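Local coordinates for protein D-xylonate dehydratase (PDB 5OYN) that catalyses the dehydration of D-xylonate to 2-dehydro-3-deoxy-D-arabinonate in D-xylose degradation, and also dehydrates D-gluconate, with a [2Fe-2S] cluster and magnesium as cofactors, at residues Ile156-Gly161 / Gly244-Lys249; Met219-Glu224 / Gly232-Pro237; Gln271-Ala276 / Val302-Asp307; Ile277-Ala282 / Pro339-Glu344; Gly349-Asp354 / Lys361-Asn366. All blocks are in the same frame, centred on the assembly; numbering follows the deposited sequence.

Followed from the N terminus, the chain first leaves strand 155-159 and returns some 80 residues later as helix 241-259, which closes contact 1 against that strand. Contact 2 lies wholly within this loop and ties helix 215-225 to the loop that follows it; Ser-159 and Asn-220 hydrogen-bond the two contacts together. Helix 270-282 then opens both contact 3 and contact 4. Segment 302-307 closes the first before 339-344 closes the second, so the two cross along the chain. Contact 5 comes last, a short closure between 349-354 and the start of helix 363-367. It packs on contact 4 through Leu-342 and bonds to contact 3 through His-352.

Contact 1 (Ile156-Gly161 / Gly244-Lys249)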
# COMPACT_ATOMS: atom_id res chain seq x y z
N ILE A 156 -10.49 -19.35 11.48
CA ILE A 156 -11.48 -19.26 10.41
C ILE A 156 -10.72 -19.09 9.11
O ILE A 156 -9.70 -18.39 9.06
CB ILE A 156 -12.49 -18.12 10.69
CG1 ILE A 156 -13.70 -18.19 9.79
CG2 ILE A 156 -11.82 -16.73 10.63
CD1 ILE A 156 -14.68 -17.04 10.07
N VAL A 157 -11.19 -19.77 8.06
CA VAL A 157 -10.52 -19.72 6.76
C VAL A 157 -11.15 -18.62 5.92
O VAL A 157 -12.38 -18.47 5.90
CB VAL A 157 -10.59 -21.06 6.03
CG1 VAL A 157 -10.32 -20.87 4.54
CG2 VAL A 157 -9.60 -22.06 6.63
N LEU A 158 -10.30 -17.84 5.25
CA LEU A 158 -10.74 -16.91 4.22
C LEU A 158 -10.10 -17.33 2.92
O LEU A 158 -8.87 -17.37 2.81
CB LEU A 158 -10.36 -15.46 4.57
CG LEU A 158 -10.78 -14.45 3.49
CD1 LEU A 158 -12.29 -14.47 3.24
CD2 LEU A 158 -10.33 -13.09 3.89
N SER A 159 -10.93 -17.66 1.93
CA SER A 159 -10.44 -18.11 0.64
C SER A 159 -10.15 -16.91 -0.25
O SER A 159 -10.85 -15.91 -0.19
CB SER A 159 -11.47 -19.02 -0.05
OG SER A 159 -11.87 -20.07 0.79
N GLY A 160 -9.11 -17.04 -1.08
CA GLY A 160 -8.88 -16.04 -2.11
C GLY A 160 -9.92 -16.10 -3.22
O GLY A 160 -10.47 -15.07 -3.62
N GLY A 161 -10.21 -17.31 -3.70
CA GLY A 161 -11.12 -17.51 -4.81
C GLY A 161 -10.38 -17.79 -6.10
O GLY A 161 -9.19 -17.50 -6.23
N GLY A 244 -14.39 -9.23 -1.32
CA GLY A 244 -13.96 -8.27 -0.32
C GLY A 244 -15.01 -8.06 0.75
O GLY A 244 -14.67 -7.82 1.91
N GLN A 245 -16.29 -8.14 0.38
CA GLN A 245 -17.34 -8.17 1.38
C GLN A 245 -17.19 -9.39 2.28
O GLN A 245 -17.29 -9.30 3.51
CB GLN A 245 -18.69 -8.15 0.71
CG GLN A 245 -19.00 -6.79 0.19
CD GLN A 245 -20.14 -6.79 -0.76
OE1 GLN A 245 -20.50 -7.83 -1.30
NE2 GLN A 245 -20.73 -5.62 -0.97
N MET A 246 -16.96 -10.55 1.68
CA MET A 246 -16.77 -11.75 2.48
C MET A 246 -15.57 -11.60 3.39
O MET A 246 -15.58 -12.06 4.54
CB MET A 246 -16.62 -12.97 1.57
CG MET A 246 -16.17 -14.21 2.29
SD MET A 246 -17.53 -14.91 3.26
CE MET A 246 -18.80 -15.15 2.01
N ALA A 247 -14.52 -10.93 2.91
CA ALA A 247 -13.34 -10.76 3.74
C ALA A 247 -13.66 -9.91 4.96
O ALA A 247 -13.18 -10.19 6.07
CB ALA A 247 -12.20 -10.15 2.93
N TYR A 248 -14.50 -8.89 4.79
CA TYR A 248 -14.96 -8.09 5.92
C TYR A 248 -15.73 -8.94 6.93
O TYR A 248 -15.41 -8.95 8.12
CB TYR A 248 -15.82 -6.93 5.42
CG TYR A 248 -16.42 -6.08 6.50
CD1 TYR A 248 -15.65 -5.10 7.16
CD2 TYR A 248 -17.74 -6.21 6.85
CE1 TYR A 248 -16.20 -4.29 8.15
CE2 TYR A 248 -18.30 -5.41 7.84
CZ TYR A 248 -17.53 -4.46 8.48
OH TYR A 248 -18.11 -3.69 9.45
N LYS A 249 -16.77 -9.65 6.46
CA LYS A 249 -17.59 -10.43 7.38
C LYS A 249 -16.77 -11.51 8.09
O LYS A 249 -17.02 -11.80 9.26
CB LYS A 249 -18.78 -11.02 6.64
CG LYS A 249 -19.91 -9.98 6.52
CD LYS A 249 -20.69 -10.14 5.23
CE LYS A 249 -21.64 -8.96 5.01
NZ LYS A 249 -22.04 -8.73 3.56
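Leu-158 reaches from its strand with both methyl groups spread against one turn of the facing helix. Its CG stands anti to the backbone N (chi1 179°), which carries the branch straight out from the strand. CD2 is the branch that meets Ala-247, coming within 3.6 Å of its CB and 3.8 Å of its CA. CD1 lies between the two helix residues, over Ala-247 CA and 4.0 Å from Met-246 CG. The side chains of Leu-158 and Met-246 run past each other in opposite directions: Met-246 starts out toward the strand, bends at chi2 and chi3, and leads its sulfur end away, so that its CG rather than its SD or CE does the touching. The arrangement is helix-on-sheet packing of an alpha/beta domain, in which helix 241-259 lies against strand 155-159, an outermost strand of the parallel four-stranded sheet. Helix 73-87 shares the site, its Val-80 meeting both Leu-158 and Ala-247. The side chain of Met-246 also packs on Leu-230, Cys-233 and Ile-236, its CE reaching Ile-236. Gln-245, on another side of the helix, gives its NE2 to the backbone O of Ile-45 of the second subunit.

Contact 2 (Met219-Glu224 / Gly232-Pro237); sequences MNAVAE and GCAAIP
Glu-224 turns its CG to the far side from the backbone N, though short of fully anti (chi1 -146°), and then runs extended, which carries the carboxylate from helix 215-225 across to the backbone of 232-234. The two oxygens divide the work. OE1 accepts from Ala-234 N at 3.0 Å, with an N-H...O angle of 158°; OE2 accepts from Gly-232 N at 165°, a bond modelled as short, though at this resolution the length carries little weight. Neither donor lies in the carboxylate plane: both oxygens are met from well above it. A water also donates to OE1, with 2.6 Å between its O and OE1, and weakly bridges to Ala-235 N. Beside this clasp, Ala-234 CB packs against the helix, 4.2 Å from Asn-220 CB and 4.4 Å from Ala-221 CB. The amide of Asn-220 turns elsewhere, to Ser-159, Thr-135 and Ala-216, and its side chain lies about 8 Å from the iron-sulfur cluster. A helix residue thus holds the loop leading toward helix 241-259. With two N-H groups and a water gripping it in a buried place, the carboxylate is probably ionised and its rotation fixed.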
# COMPACT_ATOMS: atom_id res chain seq x y z
N MET A 219 -9.93 -27.88 -2.15
CA MET A 219 -9.60 -27.64 -0.75
C MET A 219 -10.35 -26.44 -0.18
O MET A 219 -10.64 -26.40 1.02
CB MET A 219 -8.10 -27.46 -0.58
CG MET A 219 -7.28 -28.71 -0.85
SD MET A 219 -8.02 -30.23 -0.21
CE MET A 219 -8.01 -29.94 1.57
N ASN A 220 -10.71 -25.47 -1.01
CA ASN A 220 -11.45 -24.36 -0.44
C ASN A 220 -12.92 -24.71 -0.25
O ASN A 220 -13.52 -24.32 0.76
CB ASN A 220 -11.25 -23.11 -1.31
CG ASN A 220 -9.95 -22.38 -0.94
OD1 ASN A 220 -9.89 -21.70 0.09
ND2 ASN A 220 -8.89 -22.58 -1.72
N ALA A 221 -13.50 -25.49 -1.16
CA ALA A 221 -14.82 -26.05 -0.91
C ALA A 221 -14.81 -26.96 0.32
O ALA A 221 -15.77 -26.97 1.10
CB ALA A 221 -15.32 -26.81 -2.13
N VAL A 222 -13.72 -27.71 0.52
CA VAL A 222 -13.61 -28.60 1.68
C VAL A 222 -13.72 -27.79 2.96
O VAL A 222 -14.53 -28.11 3.85
CB VAL A 222 -12.30 -29.40 1.63
CG1 VAL A 222 -11.89 -29.88 3.04
CG2 VAL A 222 -12.43 -30.55 0.65
N ALA A 223 -12.92 -26.74 3.09
CA ALA A 223 -12.97 -25.96 4.32
C ALA A 223 -14.36 -25.41 4.58
O ALA A 223 -14.73 -25.19 5.74
CB ALA A 223 -11.95 -24.80 4.26
N GLU A 224 -15.14 -25.17 3.53
CA GLU A 224 -16.52 -24.76 3.74
C GLU A 224 -17.34 -25.94 4.26
O GLU A 224 -18.03 -25.82 5.28
CB GLU A 224 -17.12 -24.18 2.46
CG GLU A 224 -18.12 -23.05 2.74
CD GLU A 224 -18.80 -22.48 1.48
OE1 GLU A 224 -18.13 -22.29 0.43
OE2 GLU A 224 -20.02 -22.22 1.54
N GLY A 232 -20.66 -19.80 1.57
CA GLY A 232 -20.45 -19.17 0.29
C GLY A 232 -19.05 -18.68 0.06
O GLY A 232 -18.77 -18.17 -1.03
N CYS A 233 -18.15 -18.86 1.03
CA CYS A 233 -16.81 -18.30 0.94
C CYS A 233 -15.97 -18.95 -0.16
O CYS A 233 -15.22 -18.25 -0.87
CB CYS A 233 -16.12 -18.47 2.29
SG CYS A 233 -14.53 -17.67 2.43
N ALA A 234 -16.06 -20.26 -0.33
CA ALA A 234 -15.08 -20.97 -1.14
C ALA A 234 -15.05 -20.48 -2.58
O ALA A 234 -13.98 -20.26 -3.15
CB ALA A 234 -15.36 -22.48 -1.11
N ALA A 235 -16.22 -20.28 -3.19
CA ALA A 235 -16.30 -20.23 -4.64
C ALA A 235 -16.22 -18.83 -5.23
O ALA A 235 -16.04 -18.73 -6.45
CB ALA A 235 -17.59 -20.87 -5.14
N ILE A 236 -16.38 -17.77 -4.44
CA ILE A 236 -16.36 -16.41 -5.00
C ILE A 236 -15.06 -16.19 -5.76
O ILE A 236 -13.97 -16.44 -5.21
CB ILE A 236 -16.51 -15.35 -3.89
CG1 ILE A 236 -17.59 -15.74 -2.87
CG2 ILE A 236 -16.87 -14.01 -4.52
CD1 ILE A 236 -17.51 -14.95 -1.57
N PRO A 237 -15.10 -15.77 -7.03
CA PRO A 237 -13.85 -15.47 -7.74
C PRO A 237 -13.13 -14.28 -7.11
O PRO A 237 -13.76 -13.30 -6.70
CB PRO A 237 -14.32 -15.17 -9.17
CG PRO A 237 -15.64 -15.90 -9.28
CD PRO A 237 -16.27 -15.71 -7.93
O HOH W 1 -18.68 -21.61 -1.97

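Contact 3 (Gln271-Ala276 / Val302-Asp307)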
# COMPACT_ATOMS: atom_id res chain seq x y z
N GLN A 271 -17.48 -36.43 11.93
CA GLN A 271 -18.65 -36.19 11.10
C GLN A 271 -18.38 -35.07 10.10
O GLN A 271 -18.80 -35.15 8.94
CB GLN A 271 -19.86 -35.83 11.95
CG GLN A 271 -20.10 -36.68 13.17
CD GLN A 271 -21.57 -36.79 13.48
OE1 GLN A 271 -22.22 -35.80 13.84
NE2 GLN A 271 -22.13 -37.98 13.31
N ALA A 272 -17.68 -34.02 10.55
CA ALA A 272 -17.34 -32.91 9.68
C ALA A 272 -16.46 -33.37 8.53
O ALA A 272 -16.68 -33.00 7.38
CB ALA A 272 -16.65 -31.80 10.46
N PHE A 273 -15.46 -34.20 8.82
CA PHE A 273 -14.63 -34.73 7.75
C PHE A 273 -15.43 -35.59 6.79
O PHE A 273 -15.15 -35.60 5.59
CB PHE A 273 -13.45 -35.51 8.33
CG PHE A 273 -12.36 -34.64 8.92
CD1 PHE A 273 -11.38 -34.08 8.11
CD2 PHE A 273 -12.31 -34.39 10.29
CE1 PHE A 273 -10.38 -33.28 8.65
CE2 PHE A 273 -11.31 -33.60 10.84
CZ PHE A 273 -10.35 -33.03 10.02
N GLU A 274 -16.44 -36.31 7.28
CA GLU A 274 -17.27 -37.11 6.38
C GLU A 274 -18.10 -36.22 5.46
O GLU A 274 -18.38 -36.61 4.31
CB GLU A 274 -18.17 -38.06 7.17
CG GLU A 274 -17.44 -39.17 7.95
CD GLU A 274 -18.39 -40.17 8.63
OE1 GLU A 274 -19.29 -39.71 9.37
OE2 GLU A 274 -18.25 -41.41 8.42
N ASN A 275 -18.50 -35.04 5.93
CA ASN A 275 -19.19 -34.08 5.07
C ASN A 275 -18.27 -33.60 3.95
O ASN A 275 -18.68 -33.53 2.78
CB ASN A 275 -19.67 -32.89 5.90
CG ASN A 275 -20.91 -33.22 6.69
OD1 ASN A 275 -21.49 -34.29 6.52
ND2 ASN A 275 -21.33 -32.32 7.57
N ALA A 276 -17.02 -33.28 4.29
CA ALA A 276 -16.07 -32.85 3.28
C ALA A 276 -15.87 -33.94 2.23
O ALA A 276 -15.96 -33.68 1.03
CB ALA A 276 -14.74 -32.47 3.94
N VAL A 302 -8.38 -37.41 14.53
CA VAL A 302 -9.45 -38.17 13.91
C VAL A 302 -8.82 -39.10 12.90
O VAL A 302 -7.83 -38.74 12.24
CB VAL A 302 -10.51 -37.27 13.24
CG1 VAL A 302 -11.53 -38.10 12.49
CG2 VAL A 302 -11.18 -36.40 14.27
N GLU A 303 -9.36 -40.31 12.80
CA GLU A 303 -8.80 -41.36 11.95
C GLU A 303 -9.72 -41.52 10.75
O GLU A 303 -10.91 -41.82 10.90
CB GLU A 303 -8.65 -42.66 12.74
CG GLU A 303 -8.02 -43.83 11.99
CD GLU A 303 -8.52 -45.20 12.48
OE1 GLU A 303 -8.02 -46.23 11.98
OE2 GLU A 303 -9.40 -45.23 13.37
N ILE A 304 -9.17 -41.31 9.55
CA ILE A 304 -9.93 -41.50 8.33
C ILE A 304 -9.29 -42.64 7.55
O ILE A 304 -8.12 -42.56 7.18
CB ILE A 304 -10.02 -40.23 7.48
CG1 ILE A 304 -10.79 -39.18 8.26
CG2 ILE A 304 -10.73 -40.54 6.17
CD1 ILE A 304 -11.50 -38.20 7.40
N THR A 305 -10.09 -43.67 7.29
CA THR A 305 -9.64 -44.95 6.80
C THR A 305 -10.14 -45.16 5.37
O THR A 305 -11.05 -44.47 4.91
CB THR A 305 -10.16 -46.08 7.71
OG1 THR A 305 -11.59 -46.05 7.74
CG2 THR A 305 -9.65 -45.89 9.12
N ALA A 306 -9.54 -46.14 4.70
CA ALA A 306 -9.94 -46.44 3.33
C ALA A 306 -11.44 -46.70 3.23
O ALA A 306 -12.03 -46.48 2.16
CB ALA A 306 -9.15 -47.64 2.81
N ASP A 307 -12.08 -47.12 4.31
CA ASP A 307 -13.52 -47.34 4.24
C ASP A 307 -14.29 -46.03 4.23
O ASP A 307 -15.38 -45.96 3.66
CB ASP A 307 -13.97 -48.24 5.39
CG ASP A 307 -13.88 -49.71 5.02
OD1 ASP A 307 -14.24 -50.06 3.87
OD2 ASP A 307 -13.43 -50.49 5.89
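Phe-273 on helix 270-282 meets Val-302 and Ile-304 of the extended connection between helices 289-299 and 306-312, so that a loop is packed across a helix in the helical part of the dehydratase N-terminal region. The contact between the two segments is apolar. Phe-273 has its CG anti to the carbonyl carbon (chi1 -75°), and Ile-304 holds CG1 in the same relation to its own backbone; the two side chains then cross at about a right angle. The CD1 methyl of Ile-304 comes to the base of the aromatic side chain, while Val-302 sends its CG1 methyl more loosely to the ring, at 4.4 Å from Phe-273 CD2. Helix 289-299 completes the apolar surroundings, with Ile-293, Met-296 and Ala-297 against the Phe-273 side chain and Ala-297 also on Ile-304. Polar bonds lie round about rather than across these side chains. Lys-270, just before the helical segment, gives its NZ to Glu-303 O, and Glu-274 and Asn-275 bond to His-352. The Phe-273 and Ile-304 backbones stay 8.3 Å apart at their CA atoms, and the closest approach is that of the CD1 methyl of Ile-304 to Phe-273 CB, 3.5 Å.

Contact 4 (Ile277-Ala282 / Pro339-Glu344); sequences IALVAA and PAVLWE
Segments 277-282 and 339-344, which touch through Leu-279, Val-341 and Leu-342, are both helical and run nearly at right angles, with 104° between their directions and 9.9 Å between their axes at closest approach. The CA atoms of Leu-279 and Leu-342 mark the nearest point, 6.5 Å apart. Leu-279 carries most of the contact from its side. With CG anti to the backbone N (chi1 168°), it sets CD1 against CG1 of Val-341, at 3.7 Å, its side chain lying about perpendicular to that of the valine. Leu-342 comes in from beside it: its CD2 branch lies 3.9 Å from Leu-279 CB and is also near CD1. One turn on, Ala-282 puts its CB 4.0 Å from the same Val-341 CG1, so this methyl is touched by two residues of the other helix. Helix 215-225 packs on Leu-279 through Ala-221 and Ala-225, and helix 363-367 meets Leu-342 through Met-363 and Leu-367, joining four helices here. All touching side chains are aliphatic and buried. The helices are therefore held together at this crossing by non-directional dispersion and hydrophobic burial, with polar partners lying outside it, such as Arg-375 for Glu-344.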
# COMPACT_ATOMS: atom_id res chain seq x y z
N ILE A 277 -15.61 -35.17 2.69
CA ILE A 277 -15.46 -36.32 1.78
C ILE A 277 -16.63 -36.39 0.82
O ILE A 277 -16.45 -36.60 -0.39
CB ILE A 277 -15.31 -37.63 2.58
CG1 ILE A 277 -14.05 -37.61 3.45
CG2 ILE A 277 -15.34 -38.86 1.64
CD1 ILE A 277 -13.48 -38.98 3.72
N ALA A 278 -17.85 -36.23 1.33
CA ALA A 278 -19.00 -36.31 0.45
C ALA A 278 -18.97 -35.20 -0.57
O ALA A 278 -19.20 -35.44 -1.77
CB ALA A 278 -20.30 -36.26 1.26
N LEU A 279 -18.66 -33.98 -0.12
CA LEU A 279 -18.60 -32.85 -1.04
C LEU A 279 -17.56 -33.07 -2.12
O LEU A 279 -17.82 -32.83 -3.31
CB LEU A 279 -18.32 -31.57 -0.27
CG LEU A 279 -17.97 -30.43 -1.22
CD1 LEU A 279 -19.25 -29.85 -1.82
CD2 LEU A 279 -17.22 -29.42 -0.44
N VAL A 280 -16.37 -33.54 -1.74
CA VAL A 280 -15.32 -33.75 -2.74
C VAL A 280 -15.83 -34.59 -3.89
O VAL A 280 -15.57 -34.30 -5.06
CB VAL A 280 -14.08 -34.39 -2.10
CG1 VAL A 280 -13.07 -34.72 -3.18
CG2 VAL A 280 -13.50 -33.46 -1.07
N ALA A 281 -16.61 -35.64 -3.58
CA ALA A 281 -17.00 -36.58 -4.63
C ALA A 281 -18.06 -35.97 -5.54
O ALA A 281 -17.97 -36.09 -6.77
CB ALA A 281 -17.51 -37.88 -4.02
N ALA A 282 -19.07 -35.31 -4.96
CA ALA A 282 -20.14 -34.70 -5.74
C ALA A 282 -19.65 -33.57 -6.63
O ALA A 282 -20.27 -33.29 -7.67
CB ALA A 282 -21.24 -34.16 -4.81
N PRO A 339 -22.23 -24.16 -1.15
CA PRO A 339 -23.48 -24.38 -0.41
C PRO A 339 -24.54 -25.05 -1.26
O PRO A 339 -25.31 -25.87 -0.75
CB PRO A 339 -23.90 -22.97 0.01
CG PRO A 339 -22.67 -22.20 -0.01
CD PRO A 339 -21.85 -22.74 -1.12
N ALA A 340 -24.60 -24.73 -2.56
CA ALA A 340 -25.60 -25.37 -3.42
C ALA A 340 -25.31 -26.87 -3.56
O ALA A 340 -26.24 -27.68 -3.59
CB ALA A 340 -25.65 -24.68 -4.79
N VAL A 341 -24.04 -27.24 -3.63
CA VAL A 341 -23.69 -28.65 -3.74
C VAL A 341 -24.02 -29.36 -2.43
O VAL A 341 -24.64 -30.44 -2.43
CB VAL A 341 -22.20 -28.80 -4.11
CG1 VAL A 341 -21.87 -30.25 -4.40
CG2 VAL A 341 -21.86 -27.92 -5.32
N LEU A 342 -23.65 -28.75 -1.31
CA LEU A 342 -23.96 -29.32 0.00
C LEU A 342 -25.46 -29.47 0.20
O LEU A 342 -25.91 -30.43 0.84
CB LEU A 342 -23.35 -28.45 1.10
CG LEU A 342 -21.82 -28.57 1.18
CD1 LEU A 342 -21.25 -27.58 2.16
CD2 LEU A 342 -21.37 -30.00 1.52
N TRP A 343 -26.25 -28.54 -0.33
CA TRP A 343 -27.70 -28.62 -0.18
C TRP A 343 -28.22 -29.88 -0.85
O TRP A 343 -28.97 -30.66 -0.25
CB TRP A 343 -28.34 -27.38 -0.78
CG TRP A 343 -29.84 -27.30 -0.68
CD1 TRP A 343 -30.57 -26.66 0.28
CD2 TRP A 343 -30.79 -27.84 -1.61
NE1 TRP A 343 -31.91 -26.77 0.02
CE2 TRP A 343 -32.07 -27.49 -1.14
CE3 TRP A 343 -30.68 -28.59 -2.78
CZ2 TRP A 343 -33.23 -27.88 -1.81
CZ3 TRP A 343 -31.83 -28.97 -3.44
CH2 TRP A 343 -33.09 -28.61 -2.95
N GLU A 344 -27.84 -30.08 -2.12
CA GLU A 344 -28.15 -31.29 -2.86
C GLU A 344 -27.88 -32.53 -2.01
O GLU A 344 -28.75 -33.38 -1.84
CB GLU A 344 -27.31 -31.30 -4.14
CG GLU A 344 -27.96 -31.91 -5.37
CD GLU A 344 -29.25 -31.23 -5.81
OE1 GLU A 344 -29.33 -29.99 -5.79
OE2 GLU A 344 -30.19 -31.95 -6.20

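Contact 5 (Gly349-Asp354 / Lys361-Asn366); sequences GRLHGD and KTMSEN
The Gly-353 peptide carbonyl takes the N-H of Ser-364 in the carbonyl plane, on a lone pair, with N and O 2.7 Å apart and an N-H...O angle of 164°. A second flat group, the carboxylate of Glu-365, is gripped by one residue from two directions. Thr-362 N reaches OE1 on its anti lone pair at 2.9 Å, whereas Thr-362 OG1 donates to the same oxygen from 46° above the plane. In return, Glu-365 N bonds weakly to Thr-362 OG1, and the pair forms a capping box at the start of helix 363-367. The threonine hydroxyl sits between its backbone N and carbonyl carbon (chi1 59°), which turns it back to the helix and leaves CG2 to lie 4.0 Å from Asp-354 O. The CA atoms of Gly-353 and Ser-364 are 4.3 Å apart, with no side chain on Gly-353 between them. Earlier in the loop, Leu-351 CD1 touches Met-363 CG at 4.4 Å. The whole closure joins helix 363-367 to the loop leaving helix 337-347, and Leu-351 packs back on Leu-342 and Leu-345 of that helix and on Asn-275 of helix 270-282.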
# COMPACT_ATOMS: atom_id res chain seq x y z
N GLY A 349 -29.75 -37.09 2.57
CA GLY A 349 -29.26 -37.70 3.79
C GLY A 349 -27.81 -38.12 3.79
O GLY A 349 -27.39 -38.86 4.69
N ARG A 350 -27.01 -37.66 2.81
CA ARG A 350 -25.58 -37.93 2.79
C ARG A 350 -24.75 -36.92 3.59
O ARG A 350 -23.52 -36.97 3.55
CB ARG A 350 -25.06 -37.98 1.36
CG ARG A 350 -26.00 -38.67 0.41
CD ARG A 350 -25.94 -40.18 0.57
NE ARG A 350 -24.58 -40.71 0.72
CZ ARG A 350 -24.01 -41.53 -0.17
NH1 ARG A 350 -24.66 -41.88 -1.27
NH2 ARG A 350 -22.77 -41.98 0.05
N LEU A 351 -25.38 -36.01 4.34
CA LEU A 351 -24.67 -35.04 5.16
C LEU A 351 -25.11 -35.15 6.61
O LEU A 351 -26.30 -35.28 6.90
CB LEU A 351 -24.93 -33.60 4.69
CG LEU A 351 -24.07 -32.97 3.60
CD1 LEU A 351 -24.18 -31.45 3.70
CD2 LEU A 351 -22.63 -33.44 3.69
N HIS A 352 -24.15 -35.05 7.53
CA HIS A 352 -24.47 -34.80 8.93
C HIS A 352 -24.82 -33.32 9.08
O HIS A 352 -23.93 -32.47 9.24
CB HIS A 352 -23.32 -35.19 9.84
CG HIS A 352 -22.82 -36.58 9.62
ND1 HIS A 352 -23.62 -37.69 9.80
CD2 HIS A 352 -21.61 -37.04 9.24
CE1 HIS A 352 -22.91 -38.78 9.54
NE2 HIS A 352 -21.69 -38.41 9.20
N GLY A 353 -26.11 -33.01 9.02
CA GLY A 353 -26.56 -31.63 9.04
C GLY A 353 -26.46 -30.94 10.39
O GLY A 353 -26.63 -29.72 10.45
N ASP A 354 -26.17 -31.67 11.46
CA ASP A 354 -26.22 -31.10 12.81
C ASP A 354 -24.85 -30.76 13.37
O ASP A 354 -24.73 -30.55 14.58
CB ASP A 354 -26.94 -32.05 13.77
CG ASP A 354 -28.41 -31.72 13.91
OD1 ASP A 354 -28.82 -30.63 13.45
OD2 ASP A 354 -29.14 -32.56 14.48
N LYS A 361 -24.11 -21.47 13.54
CA LYS A 361 -25.27 -22.28 13.26
C LYS A 361 -24.77 -23.67 12.89
O LYS A 361 -23.58 -23.96 12.95
CB LYS A 361 -26.11 -21.66 12.14
CG LYS A 361 -26.54 -20.22 12.43
CD LYS A 361 -27.85 -20.20 13.24
CE LYS A 361 -27.93 -19.02 14.21
NZ LYS A 361 -29.34 -18.78 14.66
N THR A 362 -25.70 -24.55 12.53
CA THR A 362 -25.33 -25.90 12.11
C THR A 362 -25.29 -25.96 10.59
O THR A 362 -25.91 -25.14 9.91
CB THR A 362 -26.29 -26.95 12.67
OG1 THR A 362 -27.63 -26.68 12.23
CG2 THR A 362 -26.27 -26.93 14.18
N MET A 363 -24.54 -26.94 10.07
CA MET A 363 -24.46 -27.11 8.63
C MET A 363 -25.85 -27.02 8.00
O MET A 363 -26.09 -26.17 7.13
CB MET A 363 -23.79 -28.43 8.26
CG MET A 363 -23.36 -28.50 6.79
SD MET A 363 -22.04 -27.34 6.30
CE MET A 363 -22.94 -26.38 5.13
N SER A 364 -26.78 -27.84 8.47
CA SER A 364 -28.14 -27.81 7.94
C SER A 364 -28.74 -26.41 8.01
O SER A 364 -29.36 -25.94 7.05
CB SER A 364 -29.04 -28.79 8.69
OG SER A 364 -30.40 -28.40 8.58
N GLU A 365 -28.59 -25.73 9.15
CA GLU A 365 -29.12 -24.38 9.28
C GLU A 365 -28.50 -23.45 8.25
O GLU A 365 -29.20 -22.62 7.66
CB GLU A 365 -28.91 -23.86 10.71
CG GLU A 365 -29.94 -24.35 11.73
CD GLU A 365 -29.57 -24.04 13.19
OE1 GLU A 365 -28.36 -24.08 13.54
OE2 GLU A 365 -30.48 -23.76 13.99
N ASN A 366 -27.19 -23.61 8.00
CA ASN A 366 -26.51 -22.78 6.99
C ASN A 366 -27.08 -23.01 5.61
O ASN A 366 -27.16 -22.08 4.80
CB ASN A 366 -25.01 -23.09 6.97
CG ASN A 366 -24.31 -22.62 8.22
OD1 ASN A 366 -24.81 -21.74 8.91
ND2 ASN A 366 -23.15 -23.22 8.52